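Local structure of glycosyl hydrolase family 2, TIM barrel domain protein (Faecalibacterium prausnitzii A2-165, 6ED2) at residues 238-243 against 277-282; 32-37 against 288-293; 208-213 against 228-233. The protein is a beta-glucuronidase of a human gut bacterium that probably cleaves glucuronic acid from glucuronide conjugates, including those of drugs. All blocks are in the same frame, centred on the assembly; numbering follows the deposited sequence.

Contact 1: residues 238-243 against 277-282; sequences VTVELY and LVIRIH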
loop_
_atom_site.group_PDB
_atom_site.type_symbol
_atom_site.label_atom_id
_atom_site.label_comp_id
_atom_site.label_asym_id
_atom_site.label_seq_id
_atom_site.Cartn_x
_atom_site.Cartn_y
_atom_site.Cartn_z
ATOM N N VAL A 238 -46.427 -40.277 -10.878
ATOM C CA VAL A 238 -45.633 -39.307 -10.138
ATOM C C VAL A 238 -46.424 -38.842 -8.932
ATOM O O VAL A 238 -47.631 -38.596 -9.035
ATOM C CB VAL A 238 -45.254 -38.099 -11.025
ATOM C CG1 VAL A 238 -44.817 -36.907 -10.163
ATOM C CG2 VAL A 238 -44.158 -38.484 -12.001
ATOM N N THR A 239 -45.754 -38.720 -7.785
ATOM C CA THR A 239 -46.312 -38.005 -6.647
ATOM C C THR A 239 -45.337 -36.914 -6.232
ATOM O O THR A 239 -44.129 -37.014 -6.458
ATOM C CB THR A 239 -46.594 -38.921 -5.448
ATOM O OG1 THR A 239 -45.357 -39.255 -4.822
ATOM C CG2 THR A 239 -47.274 -40.203 -5.890
ATOM N N VAL A 240 -45.876 -35.856 -5.652
ATOM C CA VAL A 240 -45.096 -34.717 -5.202
ATOM C C VAL A 240 -45.559 -34.379 -3.795
ATOM O O VAL A 240 -46.764 -34.314 -3.536
ATOM C CB VAL A 240 -45.263 -33.502 -6.133
ATOM C CG1 VAL A 240 -44.377 -32.369 -5.672
ATOM C CG2 VAL A 240 -44.954 -33.876 -7.575
ATOM N N GLU A 241 -44.612 -34.176 -2.891
ATOM C CA GLU A 241 -44.911 -33.879 -1.503
ATOM C C GLU A 241 -44.086 -32.683 -1.070
ATOM O O GLU A 241 -42.987 -32.451 -1.578
ATOM C CB GLU A 241 -44.602 -35.073 -0.586
ATOM C CG GLU A 241 -45.391 -36.328 -0.897
ATOM C CD GLU A 241 -44.805 -37.546 -0.210
ATOM O OE1 GLU A 241 -43.743 -38.029 -0.660
ATOM O OE2 GLU A 241 -45.391 -38.007 0.787
ATOM N N LEU A 242 -44.618 -31.932 -0.114
ATOM C CA LEU A 242 -43.935 -30.766 0.422
ATOM C C LEU A 242 -43.842 -30.930 1.929
ATOM O O LEU A 242 -44.865 -31.135 2.593
ATOM C CB LEU A 242 -44.673 -29.480 0.054
ATOM C CG LEU A 242 -43.822 -28.222 0.142
ATOM C CD1 LEU A 242 -42.686 -28.274 -0.867
ATOM C CD2 LEU A 242 -44.710 -26.996 -0.068
ATOM N N TYR A 243 -42.620 -30.853 2.463
ATOM C CA TYR A 243 -42.374 -31.035 3.887
ATOM C C TYR A 243 -41.874 -29.747 4.517
ATOM O O TYR A 243 -41.028 -29.048 3.947
ATOM C CB TYR A 243 -41.354 -32.148 4.139
ATOM C CG TYR A 243 -41.939 -33.522 3.962
ATOM C CD1 TYR A 243 -41.987 -34.111 2.709
ATOM C CD2 TYR A 243 -42.469 -34.221 5.041
ATOM C CE1 TYR A 243 -42.511 -35.359 2.533
ATOM C CE2 TYR A 243 -43.019 -35.484 4.867
ATOM C CZ TYR A 243 -43.032 -36.044 3.607
ATOM O OH TYR A 243 -43.558 -37.295 3.388
ATOM N N LEU A 277 -39.022 -30.395 -0.970
ATOM C CA LEU A 277 -39.836 -30.939 -2.041
ATOM C C LEU A 277 -39.385 -32.364 -2.320
ATOM O O LEU A 277 -38.188 -32.615 -2.491
ATOM C CB LEU A 277 -39.707 -30.071 -3.299
ATOM C CG LEU A 277 -40.565 -30.408 -4.523
ATOM C CD1 LEU A 277 -42.045 -30.233 -4.207
ATOM C CD2 LEU A 277 -40.185 -29.520 -5.677
ATOM N N VAL A 278 -40.339 -33.293 -2.364
ATOM C CA VAL A 278 -40.062 -34.700 -2.640
ATOM C C VAL A 278 -40.853 -35.111 -3.874
ATOM O O VAL A 278 -42.088 -35.156 -3.839
ATOM C CB VAL A 278 -40.420 -35.596 -1.449
ATOM C CG1 VAL A 278 -40.107 -37.061 -1.759
ATOM C CG2 VAL A 278 -39.697 -35.124 -0.211
ATOM N N ILE A 279 -40.150 -35.447 -4.953
ATOM C CA ILE A 279 -40.776 -35.917 -6.182
ATOM C C ILE A 279 -40.419 -37.380 -6.386
ATOM O O ILE A 279 -39.236 -37.724 -6.479
ATOM C CB ILE A 279 -40.333 -35.098 -7.408
ATOM C CG1 ILE A 279 -40.479 -33.593 -7.182
ATOM C CG2 ILE A 279 -41.102 -35.566 -8.646
ATOM C CD1 ILE A 279 -39.776 -32.785 -8.254
ATOM N N ARG A 280 -41.436 -38.232 -6.534
ATOM C CA ARG A 280 -41.209 -39.665 -6.660
ATOM C C ARG A 280 -41.941 -40.244 -7.864
ATOM O O ARG A 280 -43.063 -39.837 -8.181
ATOM C CB ARG A 280 -41.652 -40.395 -5.377
ATOM C CG ARG A 280 -40.756 -40.123 -4.189
ATOM C CD ARG A 280 -41.127 -40.994 -3.006
ATOM N NE ARG A 280 -40.007 -41.110 -2.080
ATOM C CZ ARG A 280 -39.905 -42.041 -1.136
ATOM N NH1 ARG A 280 -40.866 -42.948 -0.978
ATOM N NH2 ARG A 280 -38.839 -42.069 -0.351
ATOM N N ILE A 281 -41.292 -41.196 -8.530
ATOM C CA ILE A 281 -41.922 -42.066 -9.514
ATOM C C ILE A 281 -42.143 -43.427 -8.867
ATOM O O ILE A 281 -41.258 -43.935 -8.165
ATOM C CB ILE A 281 -41.056 -42.194 -10.781
ATOM C CG1 ILE A 281 -40.737 -40.816 -11.368
ATOM C CG2 ILE A 281 -41.741 -43.107 -11.823
ATOM C CD1 ILE A 281 -39.719 -40.864 -12.504
ATOM N N HIS A 282 -43.319 -44.024 -9.092
ATOM C CA HIS A 282 -43.669 -45.323 -8.525
ATOM C C HIS A 282 -44.027 -46.323 -9.611
ATOM O O HIS A 282 -44.680 -45.974 -10.603
ATOM C CB HIS A 282 -44.849 -45.224 -7.569
ATOM C CG HIS A 282 -44.640 -44.258 -6.450
ATOM N ND1 HIS A 282 -44.121 -44.632 -5.229
ATOM C CD2 HIS A 282 -44.874 -42.927 -6.370
ATOM C CE1 HIS A 282 -44.048 -43.574 -4.443
ATOM N NE2 HIS A 282 -44.505 -42.528 -5.109
#
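Arg280 O receives two groups of the neighbouring strand: the backbone N of Thr239 at 2.9 Å, and the CA-H of Val238 in a weaker CH···O contact. The two strands form an antiparallel pair at the middle of the four-stranded sheet of an immunoglobulin-like beta-sandwich, as in other family 2 glycosidases. Arg280 N returns a nearly straight bond to Thr239 O (173°), and Glu241 and Val278 form the next hydrogen-bonded pair.

Val238, Val240, Leu242, Leu277, Ile279 and Ile281 share the buried face, where branched aliphatic side chains suit the sandwich core. Leu277 has its CG anti to the backbone N (chi1 -176°), which swings CD1 against Val240 CG1 at a tight 3.5 Å and beside Leu242 CD1 at 3.9 Å.

The other face is mostly polar. Thr239 and Glu241 belong to a magnesium site, the Thr239 side chain lying about 3 Å from the ion, while the Glu241 carboxylate also forms a salt bridge with Arg248. Arg280 NE forms a salt bridge with Glu290. Val278 CG2 lies 3.8 Å from Tyr243 CD1, an apolar patch. Thr239 OG1 meets the edge of the His282 ring in its plane, a weak 3.4 Å hydrogen bond to NE2.

Contact 2: residues 32-37 against 288-293; sequences RATTTR and VDEYLD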
loop_
_atom_site.group_PDB
_atom_site.type_symbol
_atom_site.label_atom_id
_atom_site.label_comp_id
_atom_site.label_asym_id
_atom_site.label_seq_id
_atom_site.Cartn_x
_atom_site.Cartn_y
_atom_site.Cartn_z
ATOM N N ARG A 32 -28.252 -34.909 -6.963
ATOM C CA ARG A 32 -28.696 -35.178 -5.601
ATOM C C ARG A 32 -28.523 -36.659 -5.290
ATOM O O ARG A 32 -28.735 -37.517 -6.155
ATOM C CB ARG A 32 -30.169 -34.779 -5.383
ATOM C CG ARG A 32 -30.481 -33.284 -5.527
ATOM C CD ARG A 32 -30.049 -32.463 -4.309
ATOM N NE ARG A 32 -30.461 -31.063 -4.436
ATOM C CZ ARG A 32 -29.821 -30.039 -3.877
ATOM N NH1 ARG A 32 -28.732 -30.246 -3.140
ATOM N NH2 ARG A 32 -30.269 -28.799 -4.053
ATOM N N ALA A 33 -28.102 -36.948 -4.058
ATOM C CA ALA A 33 -28.213 -38.293 -3.515
ATOM C C ALA A 33 -29.620 -38.464 -2.959
ATOM O O ALA A 33 -30.097 -37.620 -2.189
ATOM C CB ALA A 33 -27.169 -38.527 -2.416
ATOM N N THR A 34 -30.298 -39.538 -3.360
ATOM C CA THR A 34 -31.677 -39.768 -2.940
ATOM C C THR A 34 -31.871 -41.257 -2.683
ATOM O O THR A 34 -30.966 -42.070 -2.899
ATOM C CB THR A 34 -32.689 -39.285 -4.005
ATOM O OG1 THR A 34 -32.680 -40.197 -5.116
ATOM C CG2 THR A 34 -32.349 -37.874 -4.515
ATOM N N THR A 35 -33.081 -41.617 -2.259
ATOM C CA THR A 35 -33.489 -43.008 -2.149
ATOM C C THR A 35 -33.011 -43.836 -3.334
ATOM O O THR A 35 -32.573 -44.979 -3.156
ATOM C CB THR A 35 -35.007 -43.086 -2.044
ATOM O OG1 THR A 35 -35.417 -42.515 -0.799
ATOM C CG2 THR A 35 -35.478 -44.529 -2.123
ATOM N N THR A 36 -33.050 -43.247 -4.543
ATOM C CA THR A 36 -32.796 -43.974 -5.781
ATOM C C THR A 36 -31.585 -43.494 -6.562
ATOM O O THR A 36 -31.233 -44.123 -7.571
ATOM C CB THR A 36 -34.009 -43.875 -6.714
ATOM O OG1 THR A 36 -34.238 -42.494 -7.007
ATOM C CG2 THR A 36 -35.259 -44.442 -6.049
ATOM N N ARG A 37 -30.962 -42.392 -6.173
ATOM C CA ARG A 37 -29.845 -41.841 -6.929
ATOM C C ARG A 37 -28.580 -41.873 -6.087
ATOM O O ARG A 37 -28.598 -41.500 -4.907
ATOM C CB ARG A 37 -30.145 -40.412 -7.378
ATOM C CG ARG A 37 -31.384 -40.307 -8.292
ATOM C CD ARG A 37 -31.623 -38.861 -8.733
ATOM N NE ARG A 37 -32.807 -38.730 -9.588
ATOM C CZ ARG A 37 -32.932 -37.811 -10.542
ATOM N NH1 ARG A 37 -31.941 -36.944 -10.759
ATOM N NH2 ARG A 37 -34.039 -37.758 -11.280
ATOM N N VAL A 288 -39.441 -45.911 -7.991
ATOM C CA VAL A 288 -38.451 -46.088 -9.053
ATOM C C VAL A 288 -37.502 -44.897 -9.162
ATOM O O VAL A 288 -36.373 -45.058 -9.632
ATOM C CB VAL A 288 -39.141 -46.401 -10.399
ATOM C CG1 VAL A 288 -40.631 -46.614 -10.211
ATOM C CG2 VAL A 288 -38.859 -45.338 -11.498
ATOM N N ASP A 289 -37.911 -43.713 -8.729
ATOM C CA ASP A 289 -36.986 -42.587 -8.724
ATOM C C ASP A 289 -37.470 -41.591 -7.692
ATOM O O ASP A 289 -38.668 -41.504 -7.403
ATOM C CB ASP A 289 -36.862 -41.892 -10.086
ATOM C CG ASP A 289 -35.786 -40.801 -10.083
ATOM O OD1 ASP A 289 -34.705 -41.036 -9.488
ATOM O OD2 ASP A 289 -36.014 -39.702 -10.656
ATOM N N GLU A 290 -36.526 -40.857 -7.123
ATOM C CA GLU A 290 -36.879 -39.812 -6.180
ATOM C C GLU A 290 -35.948 -38.637 -6.404
ATOM O O GLU A 290 -34.733 -38.817 -6.522
ATOM C CB GLU A 290 -36.793 -40.302 -4.739
ATOM C CG GLU A 290 -36.746 -39.185 -3.729
ATOM C CD GLU A 290 -36.580 -39.711 -2.325
ATOM O OE1 GLU A 290 -35.426 -39.991 -1.923
ATOM O OE2 GLU A 290 -37.612 -39.884 -1.644
ATOM N N TYR A 291 -36.526 -37.450 -6.525
ATOM C CA TYR A 291 -35.756 -36.227 -6.608
ATOM C C TYR A 291 -36.140 -35.355 -5.431
ATOM O O TYR A 291 -37.275 -35.398 -4.960
ATOM C CB TYR A 291 -35.958 -35.462 -7.933
ATOM C CG TYR A 291 -34.915 -34.379 -8.074
ATOM C CD1 TYR A 291 -33.583 -34.696 -8.381
ATOM C CD2 TYR A 291 -35.236 -33.046 -7.827
ATOM C CE1 TYR A 291 -32.614 -33.702 -8.468
ATOM C CE2 TYR A 291 -34.271 -32.047 -7.901
ATOM C CZ TYR A 291 -32.967 -32.378 -8.219
ATOM O OH TYR A 291 -32.021 -31.378 -8.303
ATOM N N LEU A 292 -35.159 -34.616 -4.925
ATOM C CA LEU A 292 -35.291 -33.833 -3.708
ATOM C C LEU A 292 -34.759 -32.428 -3.949
ATOM O O LEU A 292 -33.709 -32.246 -4.560
ATOM C CB LEU A 292 -34.530 -34.489 -2.546
ATOM C CG LEU A 292 -34.912 -35.920 -2.159
ATOM C CD1 LEU A 292 -33.812 -36.535 -1.287
ATOM C CD2 LEU A 292 -36.245 -35.938 -1.421
ATOM N N ASP A 293 -35.484 -31.434 -3.465
ATOM C CA ASP A 293 -35.059 -30.061 -3.657
ATOM C C ASP A 293 -35.702 -29.231 -2.560
ATOM O O ASP A 293 -36.485 -29.732 -1.744
ATOM C CB ASP A 293 -35.421 -29.556 -5.062
ATOM C CG ASP A 293 -34.506 -28.430 -5.553
ATOM O OD1 ASP A 293 -33.705 -27.883 -4.748
ATOM O OD2 ASP A 293 -34.622 -28.075 -6.755
#
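Arg37 grips Asp289 side-on, NE to OD1 at 3.0 Å and NH2 to OD2 at 2.8 Å, through the syn lone pairs of a carboxylate 19° from the guanidinium plane. Extended from CG to NE, Arg37 lays this edge along the acid, and its flat face meets Tyr291 CD1. NH2 and OD2 bond the backbone of Val210, tying these charges to a third segment.

Beside this pair three short, beta-branched threonines bring hydroxyls to the strand. Thr34 OG1 donates to Glu290 O and Thr36 OG1 accepts from Glu290 N, both at 2.8 Å. Glu290 OE1 takes Thr35 N and Thr35 OG1 (2.8 Å) from one face of its carboxylate, while OE2 holds Arg280.

The Arg32 end is looser and partly exposed. Arg32 CG, set beside its backbone N (chi1 -64°), lies 3.7 Å from Tyr291 CE1, and a bend at chi2 turns the chain toward Asp293. NH2 reaches Asp293 OD1 in a long 3.6 Å salt bridge, while Tyr213 OH bonds Asp293 OD2. Leu292 packs on Thr34 CG2 and Phe153 of the second subunit.

The turn is an ST turn, Thr34 OG1 accepting from Thr36 N, set against a strand that carries a classic beta bulge at Val288 and Asp289.

Contact 3: residues 208-213 against 228-233; sequences ERVLDY and YTVSTN
A classic beta bulge interrupts the hairpin of strands 210-219 and 223-232: Leu211 and Asp212 both face Ser231. Ser231 O takes Leu211 N at 2.8 Å and, weakly, Asp212 N at 3.3 Å, while Ser231 N donates almost straight (171°) to Asp212 O. Small and polar, Ser231 suits the exposed side, where Asp212 reaches Lys428 in a salt bridge.

Beyond the bulge a side chain replaces the backbone as acceptor. Asn233 has its CG between the backbone N and the carbonyl carbon (chi1 64°), which turns OD1 back to accept Arg209 N at 2.9 Å, the donor tilted 31° from the amide plane. With an alanine here, the Arg209 N-H would probably be left without its acceptor, and this end of the pair would lean more on the weak backbone bond to Arg209 O.

One water, 2.6 Å from Glu208 OE2, also bonds Thr232 OG1, bridging the segments; Thr232 OG1 is also hydrogen-bonded to Gly234, and Glu208 OE1 to His236.

On the inner side Val210 CG1 touches Val230 CG1 at 4.0 Å. These valines face the other sheet, Val210 packing on Ile279 and Ile281 of strand 275-283, and Val230 on Val238 and Val240 of strand 238-244.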
loop_
_atom_site.group_PDB
_atom_site.type_symbol
_atom_site.label_atom_id
_atom_site.label_comp_id
_atom_site.label_asym_id
_atom_site.label_seq_id
_atom_site.Cartn_x
_atom_site.Cartn_y
_atom_site.Cartn_z
ATOM N N GLU A 208 -35.573 -44.853 -15.654
ATOM C CA GLU A 208 -36.750 -44.007 -15.692
ATOM C C GLU A 208 -36.666 -43.014 -14.536
ATOM O O GLU A 208 -36.672 -43.416 -13.370
ATOM C CB GLU A 208 -38.030 -44.833 -15.589
ATOM C CG GLU A 208 -39.268 -43.961 -15.709
ATOM C CD GLU A 208 -40.578 -44.732 -15.629
ATOM O OE1 GLU A 208 -40.543 -45.981 -15.669
ATOM O OE2 GLU A 208 -41.648 -44.077 -15.546
ATOM N N ARG A 209 -36.620 -41.723 -14.849
ATOM C CA ARG A 209 -36.333 -40.764 -13.792
ATOM C C ARG A 209 -36.923 -39.401 -14.114
ATOM O O ARG A 209 -37.231 -39.086 -15.264
ATOM C CB ARG A 209 -34.826 -40.623 -13.587
ATOM C CG ARG A 209 -34.087 -40.221 -14.865
ATOM C CD ARG A 209 -32.647 -39.944 -14.534
ATOM N NE ARG A 209 -31.802 -39.712 -15.699
ATOM C CZ ARG A 209 -31.298 -40.668 -16.467
ATOM N NH1 ARG A 209 -31.593 -41.946 -16.236
ATOM N NH2 ARG A 209 -30.517 -40.342 -17.486
ATOM N N VAL A 210 -37.082 -38.601 -13.055
ATOM C CA VAL A 210 -37.377 -37.187 -13.194
ATOM C C VAL A 210 -36.259 -36.484 -13.952
ATOM O O VAL A 210 -35.080 -36.613 -13.606
ATOM C CB VAL A 210 -37.566 -36.569 -11.809
ATOM C CG1 VAL A 210 -37.952 -35.095 -11.944
ATOM C CG2 VAL A 210 -38.585 -37.369 -11.029
ATOM N N LEU A 211 -36.630 -35.719 -14.990
ATOM C CA LEU A 211 -35.697 -34.861 -15.714
ATOM C C LEU A 211 -35.854 -33.384 -15.396
ATOM O O LEU A 211 -34.902 -32.617 -15.573
ATOM C CB LEU A 211 -35.861 -35.038 -17.226
ATOM C CG LEU A 211 -35.851 -36.468 -17.772
ATOM C CD1 LEU A 211 -36.286 -36.453 -19.217
ATOM C CD2 LEU A 211 -34.483 -37.104 -17.650
ATOM N N ASP A 212 -37.026 -32.960 -14.941
ATOM C CA ASP A 212 -37.267 -31.540 -14.745
ATOM C C ASP A 212 -38.551 -31.375 -13.947
ATOM O O ASP A 212 -39.363 -32.296 -13.840
ATOM C CB ASP A 212 -37.362 -30.799 -16.090
ATOM C CG ASP A 212 -37.198 -29.285 -15.951
ATOM O OD1 ASP A 212 -36.745 -28.808 -14.887
ATOM O OD2 ASP A 212 -37.538 -28.562 -16.911
ATOM N N TYR A 213 -38.708 -30.196 -13.363
ATOM C CA TYR A 213 -39.956 -29.811 -12.741
ATOM C C TYR A 213 -40.009 -28.298 -12.771
ATOM O O TYR A 213 -38.988 -27.628 -12.935
ATOM C CB TYR A 213 -40.100 -30.353 -11.314
ATOM C CG TYR A 213 -39.307 -29.601 -10.266
ATOM C CD1 TYR A 213 -39.889 -28.586 -9.530
ATOM C CD2 TYR A 213 -37.963 -29.921 -10.006
ATOM C CE1 TYR A 213 -39.168 -27.887 -8.569
ATOM C CE2 TYR A 213 -37.229 -29.231 -9.033
ATOM C CZ TYR A 213 -37.844 -28.213 -8.319
ATOM O OH TYR A 213 -37.162 -27.505 -7.347
ATOM N N TYR A 228 -47.390 -27.035 -10.136
ATOM C CA TYR A 228 -46.169 -27.697 -10.520
ATOM C C TYR A 228 -46.407 -28.478 -11.799
ATOM O O TYR A 228 -47.529 -28.884 -12.105
ATOM C CB TYR A 228 -45.669 -28.632 -9.390
ATOM C CG TYR A 228 -46.514 -29.879 -9.211
ATOM C CD1 TYR A 228 -46.319 -30.989 -10.012
ATOM C CD2 TYR A 228 -47.500 -29.947 -8.242
ATOM C CE1 TYR A 228 -47.083 -32.119 -9.868
ATOM C CE2 TYR A 228 -48.275 -31.096 -8.088
ATOM C CZ TYR A 228 -48.058 -32.173 -8.911
ATOM O OH TYR A 228 -48.807 -33.334 -8.793
ATOM N N THR A 229 -45.328 -28.692 -12.541
ATOM C CA THR A 229 -45.253 -29.775 -13.498
ATOM C C THR A 229 -44.027 -30.613 -13.156
ATOM O O THR A 229 -43.078 -30.124 -12.530
ATOM C CB THR A 229 -45.182 -29.253 -14.961
ATOM O OG1 THR A 229 -43.891 -28.684 -15.233
ATOM C CG2 THR A 229 -46.265 -28.196 -15.219
ATOM N N VAL A 230 -44.059 -31.880 -13.563
ATOM C CA VAL A 230 -42.909 -32.772 -13.503
ATOM C C VAL A 230 -42.747 -33.436 -14.866
ATOM O O VAL A 230 -43.719 -33.951 -15.424
ATOM C CB VAL A 230 -43.078 -33.851 -12.411
ATOM C CG1 VAL A 230 -41.875 -34.821 -12.430
ATOM C CG2 VAL A 230 -43.258 -33.210 -11.066
ATOM N N SER A 231 -41.525 -33.459 -15.382
ATOM C CA SER A 231 -41.204 -34.169 -16.610
ATOM C C SER A 231 -40.357 -35.396 -16.283
ATOM O O SER A 231 -39.264 -35.266 -15.724
ATOM C CB SER A 231 -40.460 -33.248 -17.582
ATOM O OG SER A 231 -41.266 -32.127 -17.908
ATOM N N THR A 232 -40.853 -36.582 -16.639
ATOM C CA THR A 232 -40.081 -37.812 -16.582
ATOM C C THR A 232 -39.897 -38.352 -17.990
ATOM O O THR A 232 -40.600 -37.944 -18.917
ATOM C CB THR A 232 -40.752 -38.873 -15.706
ATOM O OG1 THR A 232 -41.674 -39.644 -16.491
ATOM C CG2 THR A 232 -41.473 -38.233 -14.564
ATOM N N ASN A 233 -38.921 -39.254 -18.153
ATOM C CA ASN A 233 -38.700 -39.955 -19.415
ATOM C C ASN A 233 -39.444 -41.291 -19.488
ATOM O O ASN A 233 -39.027 -42.180 -20.239
ATOM C CB ASN A 233 -37.202 -40.185 -19.650
ATOM C CG ASN A 233 -36.576 -41.114 -18.596
ATOM O OD1 ASN A 233 -37.233 -41.514 -17.632
ATOM N ND2 ASN A 233 -35.295 -41.430 -18.766
HETATM O O HOH W 1 -42.377 -41.602 -15.002
#

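In the fold
The three contacts cluster on one side of the chain's centre, their own centres 10 to 12 Å apart. Contacts 1 and 2 share a four-stranded sheet, in which strand 275-283 is flanked by 238-244 and by 286-295, an outermost strand within this chain; contact 3 lies in the three-stranded sheet packed against it. Along the chain contact 3 closes before contact 1 opens, and both are nested inside the long loop closed by contact 2. Thus contact 2 fastens the segment leading into strand 38-51, part of the sugar-binding domain's sheet, to the immunoglobulin-like sandwich. A hydrogen bond between Asp293 and Tyr213 further joins the two sheets, while the magnesium site sits on the outer face of contact 1.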